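Local coordinates for lipoprotein (Colwellia psychrerythraea, PDB 3O0Y), which is of unknown function but belongs to the DUF885 family, within a metallopeptidase clan, and is probably a lipoprotein tethered to a bacterial membrane, at residues T129-G132 / L133-F136; S276-W279 / A280-K283; V286-Q289 / D290-Q294. All coordinates share one frame; numbering follows the deposited sequence.

Contact 1 (T129-G132 / L133-F136); sequences TWMG and LSPF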
ATOM      1  N   THR A 129      -4.151   9.305   0.250  1.00  9.04           N
ATOM      2  CA  THR A 129      -2.786   9.745   0.422  1.00  8.56           C
ATOM      3  C   THR A 129      -1.772   8.713   0.018  1.00  8.66           C
ATOM      4  O   THR A 129      -0.597   9.081  -0.146  1.00  9.15           O
ATOM      5  CB  THR A 129      -2.456  10.205   1.850  1.00  9.71           C
ATOM      6  OG1 THR A 129      -2.712   9.128   2.761  1.00 11.48           O
ATOM      7  CG2 THR A 129      -3.376  11.494   2.242  1.00  9.70           C
ATOM      8  N   TRP A 130      -2.191   7.462  -0.198  1.00  7.84           N
ATOM      9  CA  TRP A 130      -1.319   6.431  -0.797  1.00  9.00           C
ATOM     10  C   TRP A 130      -1.567   6.259  -2.289  1.00  7.90           C
ATOM     11  O   TRP A 130      -0.639   6.375  -3.083  1.00  7.39           O
ATOM     12  CB  TRP A 130      -1.469   5.102  -0.018  1.00  8.92           C
ATOM     13  CG  TRP A 130      -1.102   3.890  -0.773  1.00  7.39           C
ATOM     14  CD1 TRP A 130       0.190   3.544  -1.155  1.00  9.84           C
ATOM     15  CD2 TRP A 130      -1.952   2.840  -1.222  1.00  6.61           C
ATOM     16  NE1 TRP A 130       0.167   2.362  -1.844  1.00 12.23           N
ATOM     17  CE2 TRP A 130      -1.143   1.919  -1.920  1.00 11.39           C
ATOM     18  CE3 TRP A 130      -3.339   2.595  -1.134  1.00 10.22           C
ATOM     19  CZ2 TRP A 130      -1.666   0.767  -2.501  1.00 10.77           C
ATOM     20  CZ3 TRP A 130      -3.856   1.453  -1.733  1.00  9.06           C
ATOM     21  CH2 TRP A 130      -3.014   0.539  -2.346  1.00  9.38           C
ATOM     22  N   MET A 131      -2.825   6.010  -2.670  1.00  6.84           N
ATOM     23  CA  MET A 131      -3.164   5.581  -4.026  1.00  8.38           C
ATOM     24  C   MET A 131      -3.536   6.691  -4.963  1.00  8.85           C
ATOM     25  O   MET A 131      -3.715   6.433  -6.153  1.00  6.58           O
ATOM     26  CB  MET A 131      -4.311   4.521  -3.994  1.00  7.09           C
ATOM     27  CG  MET A 131      -4.113   3.307  -4.894  1.00  8.78           C
ATOM     28  SD  MET A 131      -5.335   1.982  -5.026  1.00  2.70           S
ATOM     29  CE  MET A 131      -6.457   2.858  -6.126  1.00  9.60           C
ATOM     30  N   GLY A 132      -3.554   7.931  -4.472  1.00  7.96           N
ATOM     31  CA  GLY A 132      -4.039   9.050  -5.277  1.00  7.81           C
ATOM     32  C   GLY A 132      -5.520   8.888  -5.564  1.00  7.82           C
ATOM     33  O   GLY A 132      -6.286   8.436  -4.699  1.00  7.90           O
ATOM     34  N   LEU A 133      -5.929   9.195  -6.802  1.00  6.27           N
ATOM     35  CA  LEU A 133      -7.340   9.093  -7.130  1.00  8.94           C
ATOM     36  C   LEU A 133      -7.796   7.642  -6.994  1.00  7.53           C
ATOM     37  O   LEU A 133      -7.248   6.749  -7.654  1.00  9.65           O
ATOM     38  CB  LEU A 133      -7.625   9.586  -8.530  1.00  8.92           C
ATOM     39  CG  LEU A 133      -9.072   9.519  -9.080  1.00 10.57           C
ATOM     40  CD1 LEU A 133     -10.076  10.280  -8.209  1.00  8.37           C
ATOM     41  CD2 LEU A 133      -9.092   9.977 -10.574  1.00 11.15           C
ATOM     42  N   SER A 134      -8.851   7.429  -6.202  1.00  8.73           N
ATOM     43  CA  SER A 134      -9.342   6.106  -5.935  1.00  7.33           C
ATOM     44  C   SER A 134     -10.844   6.121  -6.286  1.00  7.89           C
ATOM     45  O   SER A 134     -11.511   7.001  -5.877  1.00  9.23           O
ATOM     46  CB  SER A 134      -9.129   5.800  -4.490  1.00  8.79           C
ATOM     47  OG  SER A 134      -7.737   5.805  -4.175  1.00 11.11           O
ATOM     48  N   PRO A 135     -11.333   5.088  -6.963  1.00  6.77           N
ATOM     49  CA  PRO A 135     -12.667   5.258  -7.630  1.00  7.55           C
ATOM     50  C   PRO A 135     -13.881   5.095  -6.756  1.00  8.12           C
ATOM     51  O   PRO A 135     -14.953   5.648  -7.105  1.00  8.56           O
ATOM     52  CB  PRO A 135     -12.641   4.166  -8.696  1.00  9.48           C
ATOM     53  CG  PRO A 135     -11.683   3.116  -8.211  1.00  7.69           C
ATOM     54  CD  PRO A 135     -10.611   3.888  -7.484  1.00  9.63           C
ATOM     55  N   PHE A 136     -13.801   4.326  -5.675  1.00  7.46           N
ATOM     56  CA  PHE A 136     -15.004   3.962  -4.884  1.00 10.07           C
ATOM     57  C   PHE A 136     -14.822   4.362  -3.417  1.00  9.61           C
ATOM     58  O   PHE A 136     -14.031   3.718  -2.673  1.00 10.68           O
ATOM     59  CB  PHE A 136     -15.285   2.494  -5.041  1.00  9.61           C
ATOM     60  CG  PHE A 136     -15.431   2.063  -6.492  1.00  8.47           C
ATOM     61  CD1 PHE A 136     -16.342   2.680  -7.339  1.00 13.42           C
ATOM     62  CD2 PHE A 136     -14.624   1.087  -7.017  1.00 11.43           C
ATOM     63  CE1 PHE A 136     -16.411   2.322  -8.667  1.00 12.17           C
ATOM     64  CE2 PHE A 136     -14.701   0.726  -8.378  1.00 15.92           C
ATOM     65  CZ  PHE A 136     -15.596   1.353  -9.192  1.00 12.67           C
TER
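S134 OG lies 3.0 Å from G132 O, a likely hydrogen bond, although the hydroxyl proton has a second acceptor within reach. With OG anti to the carbonyl carbon and beside the backbone N (chi1 -63°), the serine directs its hydroxyl back to the carbonyl oxygen two residues earlier. Its apolar neighbour is M131, whose CB is 3.7 Å and whose CE is 3.8 Å from the same OG. The methionine reaches round the hydroxyl because its chain bends at the thioether (chi3 79°), and its methyl carbon CE ends 4.5 Å from P135 CD, a loose apolar contact. On the way, M131 CG passes over one face of the W130 ring, nearer the rim than the centre. The chain turns a corner at L133. The loop is tied to strand 126-128: D128 OD2 accepts from the backbone N of both W130 and M131, and S134 is paired through its backbone with Y126. The touching residues are buried, so the probable serine bond would give a buried carbonyl oxygen a partner, while the methionine carbons pack against the hydroxyl that supplies it.

Contact 2 (S276-W279 / A280-K283); sequences SGIW and AQPK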
ATOM      1  N   SER A 276     -17.621  -6.412 -13.903  1.00 10.10           N
ATOM      2  CA  SER A 276     -16.539  -6.399 -12.921  1.00 10.10           C
ATOM      3  C   SER A 276     -15.496  -5.321 -13.095  1.00 11.71           C
ATOM      4  O   SER A 276     -14.947  -4.808 -12.096  1.00 11.47           O
ATOM      5  CB  SER A 276     -15.813  -7.746 -12.863  1.00 13.28           C
ATOM      6  OG  SER A 276     -16.714  -8.817 -12.745  1.00 16.07           O
ATOM      7  N   GLY A 277     -15.204  -4.959 -14.330  1.00 10.41           N
ATOM      8  CA  GLY A 277     -14.099  -4.050 -14.564  1.00 10.57           C
ATOM      9  C   GLY A 277     -14.514  -2.592 -14.748  1.00  9.55           C
ATOM     10  O   GLY A 277     -15.691  -2.250 -14.990  1.00 10.01           O
ATOM     11  N   ILE A 278     -13.527  -1.734 -14.651  1.00  9.55           N
ATOM     12  CA  ILE A 278     -13.727  -0.284 -14.688  1.00  8.64           C
ATOM     13  C   ILE A 278     -14.158   0.247 -16.068  1.00  8.82           C
ATOM     14  O   ILE A 278     -14.742   1.337 -16.118  1.00  8.62           O
ATOM     15  CB  ILE A 278     -12.459   0.481 -14.145  1.00  9.52           C
ATOM     16  CG1 ILE A 278     -12.847   1.852 -13.530  1.00  8.98           C
ATOM     17  CG2 ILE A 278     -11.422   0.648 -15.231  1.00  8.51           C
ATOM     18  CD1 ILE A 278     -13.574   1.760 -12.176  1.00  7.42           C
ATOM     19  N   TRP A 279     -13.925  -0.526 -17.120  1.00  7.71           N
ATOM     20  CA  TRP A 279     -14.364  -0.185 -18.475  1.00  8.67           C
ATOM     21  C   TRP A 279     -15.889   0.088 -18.495  1.00  8.73           C
ATOM     22  O   TRP A 279     -16.425   0.841 -19.382  1.00 10.53           O
ATOM     23  CB  TRP A 279     -14.052  -1.318 -19.449  1.00  8.36           C
ATOM     24  CG  TRP A 279     -14.745  -2.598 -19.113  1.00  7.68           C
ATOM     25  CD1 TRP A 279     -14.252  -3.617 -18.313  1.00 11.78           C
ATOM     26  CD2 TRP A 279     -16.088  -3.012 -19.487  1.00 10.43           C
ATOM     27  NE1 TRP A 279     -15.197  -4.595 -18.164  1.00 11.18           N
ATOM     28  CE2 TRP A 279     -16.320  -4.271 -18.887  1.00 12.38           C
ATOM     29  CE3 TRP A 279     -17.092  -2.442 -20.269  1.00 12.31           C
ATOM     30  CZ2 TRP A 279     -17.550  -4.970 -19.041  1.00 12.88           C
ATOM     31  CZ3 TRP A 279     -18.280  -3.149 -20.478  1.00 13.37           C
ATOM     32  CH2 TRP A 279     -18.493  -4.409 -19.866  1.00 13.99           C
ATOM     33  N   ALA A 280     -16.596  -0.499 -17.540  1.00  9.32           N
ATOM     34  CA  ALA A 280     -18.119  -0.403 -17.557  1.00 10.65           C
ATOM     35  C   ALA A 280     -18.638   0.921 -16.984  1.00 13.68           C
ATOM     36  O   ALA A 280     -19.868   1.218 -17.025  1.00 12.01           O
ATOM     37  CB  ALA A 280     -18.728  -1.542 -16.792  1.00 11.59           C
ATOM     38  N   GLN A 281     -17.726   1.704 -16.405  1.00 12.13           N
ATOM     39  CA  GLN A 281     -18.060   3.042 -15.949  1.00 11.64           C
ATOM     40  C   GLN A 281     -18.040   3.998 -17.135  1.00 11.41           C
ATOM     41  O   GLN A 281     -17.395   3.725 -18.160  1.00  9.47           O
ATOM     42  CB  GLN A 281     -17.036   3.533 -14.926  1.00 10.88           C
ATOM     43  CG  GLN A 281     -16.854   2.658 -13.712  1.00 10.30           C
ATOM     44  CD  GLN A 281     -18.033   2.520 -12.751  1.00 12.60           C
ATOM     45  OE1 GLN A 281     -18.989   3.331 -12.727  1.00 11.68           O
ATOM     46  NE2 GLN A 281     -17.981   1.459 -11.953  1.00 10.98           N
ATOM     47  N   PRO A 282     -18.779   5.131 -17.036  1.00 13.86           N
ATOM     48  CA  PRO A 282     -18.646   6.162 -18.068  1.00 13.33           C
ATOM     49  C   PRO A 282     -17.238   6.704 -18.130  1.00 13.61           C
ATOM     50  O   PRO A 282     -16.653   6.994 -17.087  1.00 12.51           O
ATOM     51  CB  PRO A 282     -19.695   7.234 -17.657  1.00 14.76           C
ATOM     52  CG  PRO A 282     -19.927   7.023 -16.263  1.00 15.07           C
ATOM     53  CD  PRO A 282     -19.725   5.536 -15.989  1.00 15.53           C
ATOM     54  N   LYS A 283     -16.653   6.670 -19.327  1.00 12.03           N
ATOM     55  CA  LYS A 283     -15.279   7.064 -19.534  1.00 12.54           C
ATOM     56  C   LYS A 283     -14.300   6.146 -18.757  1.00 11.79           C
ATOM     57  O   LYS A 283     -13.162   6.555 -18.487  1.00 11.69           O
ATOM     58  CB  LYS A 283     -15.037   8.514 -19.092  1.00 12.02           C
ATOM     59  CG  LYS A 283     -15.976   9.590 -19.754  1.00 18.68           C
ATOM     60  CD  LYS A 283     -15.672   9.803 -21.228  1.00 28.90           C
ATOM     61  CE  LYS A 283     -14.886  11.132 -21.533  1.00 35.04           C
ATOM     62  NZ  LYS A 283     -13.332  10.970 -21.816  1.00 33.22           N
TER
HETATM   63  O   HOH W   1     -16.423  -0.941 -12.215  1.00 15.77           O
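W279 folds its indole back over A280, the next residue in the chain. Its CG sits between the backbone N and the carbonyl carbon (chi1 61°), and the ring, standing square to the plane of CA, CB and CG, receives the methyl group: A280 CB is 3.9 Å from the centroid of the six-membered ring, 7° off the normal, a CH-pi contact. G277 O lies above one face, toward the rim. I278 and Q281 meet three residues apart. The isoleucine holds CG1 roughly anti to its backbone N, which helps bring CD1 to 3.7 Å from Q281 CG, and the two side chains cross at about a right angle. A bend at chi2 (-66°) folds the glutamine so that its amide turns back toward G277: Q281 NE2 donates to a water 2.9 Å away, which in turn gives a weak bond to G277 O. The backbone makes a short 3-10 turn, with A280 N bonded to G277 O at 3.2 Å and Q281 N to I278 O at 3.0 Å. Because Q281 NE2 also donates to L194 O, its strongest partner, and OE1 has a weak bond from R273, the glutamine packs its carbons on I278 while its amide links the turn to neighbouring loops.

Contact 3 (V286-Q289 / D290-Q294); sequences VYYQ and DAIKQ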
ATOM      1  N   VAL A 286     -10.757   5.635 -20.289  1.00 12.29           N
ATOM      2  CA  VAL A 286      -9.895   6.760 -20.072  1.00 11.16           C
ATOM      3  C   VAL A 286      -9.404   6.793 -18.632  1.00 10.30           C
ATOM      4  O   VAL A 286      -8.237   7.103 -18.382  1.00 11.10           O
ATOM      5  CB  VAL A 286     -10.670   8.062 -20.483  1.00 12.38           C
ATOM      6  CG1 VAL A 286      -9.881   9.278 -20.034  1.00 11.72           C
ATOM      7  CG2 VAL A 286     -10.920   8.002 -22.002  1.00 15.15           C
ATOM      8  N   TYR A 287     -10.263   6.505 -17.684  1.00  9.70           N
ATOM      9  CA  TYR A 287      -9.837   6.367 -16.307  1.00  8.15           C
ATOM     10  C   TYR A 287      -8.693   5.351 -16.124  1.00  8.99           C
ATOM     11  O   TYR A 287      -7.693   5.642 -15.456  1.00  7.56           O
ATOM     12  CB  TYR A 287     -11.006   5.962 -15.447  1.00  9.01           C
ATOM     13  CG  TYR A 287     -10.642   5.778 -13.991  1.00  8.62           C
ATOM     14  CD1 TYR A 287     -10.752   6.807 -13.086  1.00 11.62           C
ATOM     15  CD2 TYR A 287     -10.058   4.620 -13.562  1.00  9.98           C
ATOM     16  CE1 TYR A 287     -10.378   6.628 -11.750  1.00 11.85           C
ATOM     17  CE2 TYR A 287      -9.622   4.453 -12.284  1.00 12.29           C
ATOM     18  CZ  TYR A 287      -9.770   5.458 -11.366  1.00 12.90           C
ATOM     19  OH  TYR A 287      -9.362   5.268 -10.050  1.00 11.16           O
ATOM     20  N   TYR A 288      -8.876   4.191 -16.764  1.00  9.81           N
ATOM     21  CA  TYR A 288      -7.903   3.114 -16.637  1.00  8.84           C
ATOM     22  C   TYR A 288      -6.582   3.509 -17.240  1.00  6.62           C
ATOM     23  O   TYR A 288      -5.520   3.231 -16.640  1.00  7.53           O
ATOM     24  CB  TYR A 288      -8.448   1.812 -17.249  1.00  9.69           C
ATOM     25  CG  TYR A 288      -7.554   0.614 -16.944  1.00  6.59           C
ATOM     26  CD1 TYR A 288      -7.273   0.263 -15.621  1.00  6.87           C
ATOM     27  CD2 TYR A 288      -7.044  -0.189 -17.974  1.00  8.39           C
ATOM     28  CE1 TYR A 288      -6.452  -0.831 -15.343  1.00  7.24           C
ATOM     29  CE2 TYR A 288      -6.274  -1.303 -17.683  1.00  8.23           C
ATOM     30  CZ  TYR A 288      -5.975  -1.592 -16.403  1.00  7.78           C
ATOM     31  OH  TYR A 288      -5.181  -2.703 -16.136  1.00  9.52           O
ATOM     32  N   GLN A 289      -6.595   4.196 -18.382  1.00  7.60           N
ATOM     33  CA  GLN A 289      -5.321   4.648 -18.970  1.00  8.45           C
ATOM     34  C   GLN A 289      -4.557   5.614 -18.009  1.00  7.36           C
ATOM     35  O   GLN A 289      -3.321   5.540 -17.822  1.00  7.37           O
ATOM     36  CB  GLN A 289      -5.488   5.243 -20.386  1.00  9.91           C
ATOM     37  CG  GLN A 289      -4.138   5.370 -21.143  1.00 16.02           C
ATOM     38  CD  GLN A 289      -3.473   3.983 -21.453  1.00 22.26           C
ATOM     39  OE1 GLN A 289      -2.254   3.668 -21.137  1.00 16.41           O
ATOM     40  NE2 GLN A 289      -4.274   3.140 -22.080  1.00 11.48           N
ATOM     41  N   ASP A 290      -5.287   6.452 -17.332  1.00  7.06           N
ATOM     42  CA  ASP A 290      -4.725   7.279 -16.254  1.00  7.64           C
ATOM     43  C   ASP A 290      -4.200   6.484 -15.067  1.00  8.41           C
ATOM     44  O   ASP A 290      -3.106   6.760 -14.582  1.00  8.76           O
ATOM     45  CB  ASP A 290      -5.750   8.334 -15.772  1.00  7.88           C
ATOM     46  CG  ASP A 290      -5.164   9.230 -14.655  1.00 12.34           C
ATOM     47  OD1 ASP A 290      -4.227  10.050 -14.946  1.00 13.64           O
ATOM     48  OD2 ASP A 290      -5.526   8.977 -13.481  1.00 12.17           O
ATOM     49  N   ALA A 291      -4.931   5.441 -14.684  1.00  8.56           N
ATOM     50  CA  ALA A 291      -4.461   4.550 -13.627  1.00  7.87           C
ATOM     51  C   ALA A 291      -3.175   3.865 -14.008  1.00  8.09           C
ATOM     52  O   ALA A 291      -2.256   3.728 -13.166  1.00  8.78           O
ATOM     53  CB  ALA A 291      -5.509   3.577 -13.219  1.00  6.96           C
ATOM     54  N   ILE A 292      -3.050   3.459 -15.248  1.00  6.78           N
ATOM     55  CA  ILE A 292      -1.803   2.853 -15.716  1.00  7.05           C
ATOM     56  C   ILE A 292      -0.651   3.825 -15.609  1.00  8.42           C
ATOM     57  O   ILE A 292       0.454   3.442 -15.182  1.00  6.44           O
ATOM     58  CB  ILE A 292      -1.977   2.338 -17.209  1.00  6.48           C
ATOM     59  CG1 ILE A 292      -2.931   1.189 -17.245  1.00  7.37           C
ATOM     60  CG2 ILE A 292      -0.624   1.916 -17.868  1.00  8.45           C
ATOM     61  CD1 ILE A 292      -3.280   0.703 -18.691  1.00  9.56           C
ATOM     62  N   LYS A 293      -0.904   5.084 -16.000  1.00  9.58           N
ATOM     63  CA  LYS A 293       0.149   6.120 -15.825  1.00  9.36           C
ATOM     64  C   LYS A 293       0.513   6.350 -14.330  1.00  9.63           C
ATOM     65  O   LYS A 293       1.713   6.357 -13.950  1.00  9.10           O
ATOM     66  CB  LYS A 293      -0.291   7.413 -16.483  1.00 11.10           C
ATOM     67  CG  LYS A 293       0.854   8.437 -16.279  1.00 16.69           C
ATOM     68  CD  LYS A 293       1.003   9.584 -17.234  1.00 32.55           C
ATOM     69  CE  LYS A 293       2.437  10.214 -17.012  1.00 35.03           C
ATOM     70  NZ  LYS A 293       3.661   9.313 -17.284  1.00 35.31           N
ATOM     71  N   GLN A 294      -0.490   6.505 -13.467  1.00  6.68           N
ATOM     72  CA  GLN A 294      -0.232   6.892 -12.087  1.00  8.57           C
ATOM     73  C   GLN A 294       0.243   5.740 -11.210  1.00  9.00           C
ATOM     74  O   GLN A 294       1.031   5.955 -10.287  1.00 11.05           O
ATOM     75  CB  GLN A 294      -1.497   7.488 -11.430  1.00  8.96           C
ATOM     76  CG  GLN A 294      -2.089   8.749 -12.069  1.00 11.12           C
ATOM     77  CD  GLN A 294      -1.141   9.834 -12.367  1.00 11.64           C
ATOM     78  OE1 GLN A 294      -0.225  10.174 -11.572  1.00 12.15           O
ATOM     79  NE2 GLN A 294      -1.331  10.425 -13.561  1.00 10.99           N
TER
HETATM   80  O   HOH W   2      -6.890   6.899 -12.342  1.00 11.21           O
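The Y288 ring carries I292 on one face: CG1 is 4.2 Å from the ring centroid and 13° off the normal, a CH-pi contact, while I292 CD1 comes to 3.7 Å from Y288 CE2. The tyrosine CG stands anti to its backbone nitrogen, whereas I292 CG1 lies beside its own, which brings the two together. A291 CB meets both tyrosines obliquely, 4.3 Å from Y287 CE2. Over one face of the Y287 ring, toward its rim, sits a water that donates to D290 OD2 at 2.7 Å and weakly to Y287 O. The other carboxylate oxygen, OD1, takes Q294 NE2 at 3.2 Å on its syn side, though 32° out of the carboxylate plane, and also forms a salt bridge with R114. Further out, Y288 OH is hydrogen-bonded to D511, and the rings of H515 and W193 meet Y288 and Y287 respectively. Along the backbone, successive i to i+4 bonds run from D290 N to V286 O through K293 N to Q289 O, the closest being I292 N to Y288 O at 2.8 Å. Buried Y287, Y288, A291 and I292 with exposed V286 and K293 make an amphipathic alpha-helix within a largely helical fold.

Overall arrangement
The three contacts are local, yet they converge on helix 284-296. Contact 1, in a loop after strand 126-128, has its centre about 11 Å from the centre of the chain and all its touching residues buried. Contact 2, in the loop leading into the helix, is mostly buried though its centre is about 23 Å out; contact 3 lies within the helix and is partly buried. Contacts 1 and 2 meet where F136 CZ packs 3.6 Å from I278 CD1. Y287 OH reaches contact 1 at P135, and its ring touches I278 of contact 2. Chemistry changes with place: a serine hydroxyl beside a buried carbonyl, 3-10 bonds and a water-linked glutamine, then regular helical bonds with an aspartate facing helix 100-117.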